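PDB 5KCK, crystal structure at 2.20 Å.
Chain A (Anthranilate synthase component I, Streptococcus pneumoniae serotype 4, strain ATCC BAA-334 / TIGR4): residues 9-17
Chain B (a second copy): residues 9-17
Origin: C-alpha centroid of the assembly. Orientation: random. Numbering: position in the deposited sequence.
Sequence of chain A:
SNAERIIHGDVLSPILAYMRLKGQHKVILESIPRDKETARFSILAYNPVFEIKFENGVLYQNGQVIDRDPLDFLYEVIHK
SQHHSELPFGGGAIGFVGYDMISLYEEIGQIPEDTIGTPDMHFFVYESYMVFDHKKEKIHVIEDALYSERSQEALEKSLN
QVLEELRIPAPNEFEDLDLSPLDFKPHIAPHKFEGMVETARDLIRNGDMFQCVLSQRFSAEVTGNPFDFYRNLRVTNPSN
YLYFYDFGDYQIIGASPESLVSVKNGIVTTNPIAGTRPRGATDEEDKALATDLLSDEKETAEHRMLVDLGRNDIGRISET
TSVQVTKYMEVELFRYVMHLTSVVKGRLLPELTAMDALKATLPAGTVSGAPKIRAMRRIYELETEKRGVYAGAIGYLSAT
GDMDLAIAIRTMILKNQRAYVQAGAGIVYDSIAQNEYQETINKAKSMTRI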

# COMPACT_ATOMS: atom_id res chain seq x y z
N GLY A 9 12.80 -0.50 2.11
CA GLY A 9 11.75 0.46 1.80
C GLY A 9 11.17 1.21 2.99
O GLY A 9 10.41 2.17 2.77
N ASP A 10 11.52 0.83 4.21
CA ASP A 10 10.86 1.38 5.39
C ASP A 10 11.59 2.58 5.98
O ASP A 10 11.17 3.07 7.04
N VAL A 11 12.66 3.06 5.36
CA VAL A 11 13.42 4.19 5.88
C VAL A 11 13.52 5.33 4.88
O VAL A 11 14.20 6.32 5.15
N LEU A 12 12.87 5.21 3.73
CA LEU A 12 12.94 6.23 2.69
C LEU A 12 11.68 6.11 1.85
O LEU A 12 11.26 5.01 1.51
N SER A 13 11.07 7.25 1.55
CA SER A 13 9.97 7.37 0.62
C SER A 13 10.43 8.16 -0.60
O SER A 13 11.49 8.81 -0.56
N PRO A 14 9.69 8.13 -1.71
CA PRO A 14 10.11 8.93 -2.87
C PRO A 14 10.03 10.42 -2.61
O PRO A 14 10.80 11.19 -3.20
N ILE A 15 9.14 10.86 -1.72
CA ILE A 15 9.11 12.26 -1.34
C ILE A 15 10.37 12.63 -0.57
O ILE A 15 11.03 13.63 -0.87
N LEU A 16 10.72 11.83 0.45
CA LEU A 16 11.94 12.10 1.21
C LEU A 16 13.16 12.09 0.31
O LEU A 16 14.05 12.94 0.46
N ALA A 17 13.23 11.15 -0.62
CA ALA A 17 14.38 11.12 -1.53
C ALA A 17 14.45 12.41 -2.34
O ALA A 17 15.52 13.03 -2.45
N GLY B 9 1.89 11.51 5.70
CA GLY B 9 2.39 10.15 5.73
C GLY B 9 3.64 9.89 4.90
O GLY B 9 4.23 8.81 5.02
N ASP B 10 4.07 10.85 4.09
CA ASP B 10 5.14 10.62 3.13
C ASP B 10 6.52 10.99 3.66
O ASP B 10 7.49 10.92 2.90
N VAL B 11 6.63 11.41 4.92
CA VAL B 11 7.92 11.80 5.48
C VAL B 11 8.28 11.01 6.73
O VAL B 11 9.30 11.29 7.36
N LEU B 12 7.46 10.03 7.10
CA LEU B 12 7.70 9.24 8.29
C LEU B 12 7.01 7.90 8.10
O LEU B 12 5.89 7.84 7.61
N SER B 13 7.71 6.83 8.45
CA SER B 13 7.18 5.49 8.51
C SER B 13 7.16 5.02 9.97
O SER B 13 7.80 5.64 10.83
N PRO B 14 6.43 3.95 10.29
CA PRO B 14 6.44 3.48 11.69
C PRO B 14 7.80 2.94 12.10
O PRO B 14 8.15 3.01 13.29
N ILE B 15 8.59 2.44 11.16
CA ILE B 15 9.95 2.03 11.49
C ILE B 15 10.80 3.24 11.84
O ILE B 15 11.50 3.26 12.87
N LEU B 16 10.77 4.28 10.99
CA LEU B 16 11.53 5.49 11.28
C LEU B 16 11.11 6.10 12.61
O LEU B 16 11.95 6.55 13.39
N ALA B 17 9.81 6.12 12.89
CA ALA B 17 9.36 6.67 14.17
C ALA B 17 9.95 5.88 15.33
O ALA B 17 10.48 6.45 16.29

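How do two copies of the same short segment fit against each other? An exact two-fold axis relates them, so each contact occurs twice, except the one between the two Leu16 side chains, which meet at the axis. Residues 10 and 11 of one copy lie beside the start of the helix of the other. A:Asp10 sits by B:Ile15 and A:Val11 by B:Leu16, with CA atoms 6.2 Å and 5.9 Å apart, and the same pairs recur with the chains exchanged. Together the two stretches bury 453 Å².

What holds the polar part of the contact? A:Ser13 and B:Ser13 point toward the other stretch, each with chi1 in the p well. The hydroxyl does two jobs there. As the N-cap of its own helix, A:Ser13 OG accepts from A:Leu16 N at 3.1 Å, almost in line; it also donates across the contact to the carbonyl, A:Ser13 OG to B:Asp10 O, at a short 2.6 Å. B:Ser13 mirrors both bonds, with B:Ser13 OG reaching A:Asp10 O. One hydroxyl thus ties the cap of one chain to the backbone of the other.

Which bump fills which hollow? A:Leu16 and B:Leu16 act as knobs. The CA-to-CB bond of A:Leu16 runs sideways, but its m, t rotamer brings the end of the side chain nearer to chain B. There A:Leu16 CD2 settles against the backbone and the base of the valine side chain, 3.7 Å from B:Val11 CA and 3.8 Å from B:Val11 CB. A:Leu16 CG also rests 3.8 Å from B:Asp10 O, beside the serine hydrogen bond. B:Leu16 fits against A:Val11 and A:Asp10 in the same way. The other methyls meet across the symmetry axis, A:Leu16 CD1 to B:Leu16 CD1 at 4.2 Å, joining the two knobs in a small apolar centre. Each valine, chi1 m, has its CA-to-CB bond sideways.

What closes the contact beyond the leucines? A:Ile15 points toward chain B in an m, m rotamer, and A:Ile15 CG1 lies 3.6 Å from B:Asp10 OD2, a packing contact of methylene against carboxylate. That aspartate has chi1 p and a CA-to-CB bond directed sideways; its carboxylate oxygens find hydrogen-bond partners elsewhere in the structure. B:Ile15 and A:Asp10 repeat the pairing. By contrast, A:Leu12 and B:Leu12 turn away and, like the prolines that follow the serines, take no part in the contact.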

# COMPACT_ATOMS: atom_id res chain seq x y z
CB ASP A 10 10.70 0.29 6.47
CG ASP A 10 12.03 -0.37 6.86
OD1 ASP A 10 13.10 0.07 6.37
OD2 ASP A 10 12.02 -1.32 7.68
CB VAL A 11 14.83 3.78 6.35
CG1 VAL A 11 14.75 2.76 7.45
CG2 VAL A 11 15.68 3.28 5.18
CB LEU A 12 14.19 6.05 1.82
CG LEU A 12 14.56 7.19 0.87
CD1 LEU A 12 14.77 8.48 1.65
CD2 LEU A 12 15.80 6.83 0.06
CB SER A 13 8.78 8.07 1.28
OG SER A 13 9.05 9.45 1.39
CB PRO A 14 9.17 8.48 -4.00
CG PRO A 14 8.05 7.80 -3.35
CD PRO A 14 8.53 7.27 -2.02
CB ILE A 15 7.84 12.57 -0.54
CG1 ILE A 15 6.61 12.31 -1.42
CG2 ILE A 15 7.88 14.00 -0.01
CD1 ILE A 15 6.63 13.04 -2.75
CB LEU A 16 12.11 11.07 2.33
CG LEU A 16 11.21 11.16 3.57
CD1 LEU A 16 11.56 10.05 4.54
CD2 LEU A 16 11.34 12.52 4.26
CB ALA A 17 14.30 9.90 -2.45
CB ASP B 10 4.87 11.38 1.82
CG ASP B 10 4.67 12.89 2.03
OD1 ASP B 10 4.83 13.37 3.17
OD2 ASP B 10 4.37 13.60 1.04
CB VAL B 11 7.98 13.32 5.79
CG1 VAL B 11 7.78 14.13 4.54
CG2 VAL B 11 6.96 13.70 6.88
CB LEU B 12 7.15 9.95 9.55
CG LEU B 12 7.56 9.39 10.91
CD1 LEU B 12 9.08 9.40 11.05
CD2 LEU B 12 6.91 10.19 12.02
CB SER B 13 8.03 4.54 7.66
OG SER B 13 9.24 4.26 8.35
CB PRO B 14 5.35 2.40 11.73
CG PRO B 14 5.08 2.04 10.34
CD PRO B 14 5.46 3.21 9.46
CB ILE B 15 10.56 1.22 10.33
CG1 ILE B 15 9.74 -0.06 10.12
CG2 ILE B 15 12.03 0.92 10.61
CD1 ILE B 15 9.56 -0.91 11.37
CB LEU B 16 11.36 6.52 10.16
CG LEU B 16 12.07 6.29 8.82
CD1 LEU B 16 11.75 7.43 7.87
CD2 LEU B 16 13.58 6.16 9.01
CB ALA B 17 7.83 6.69 14.23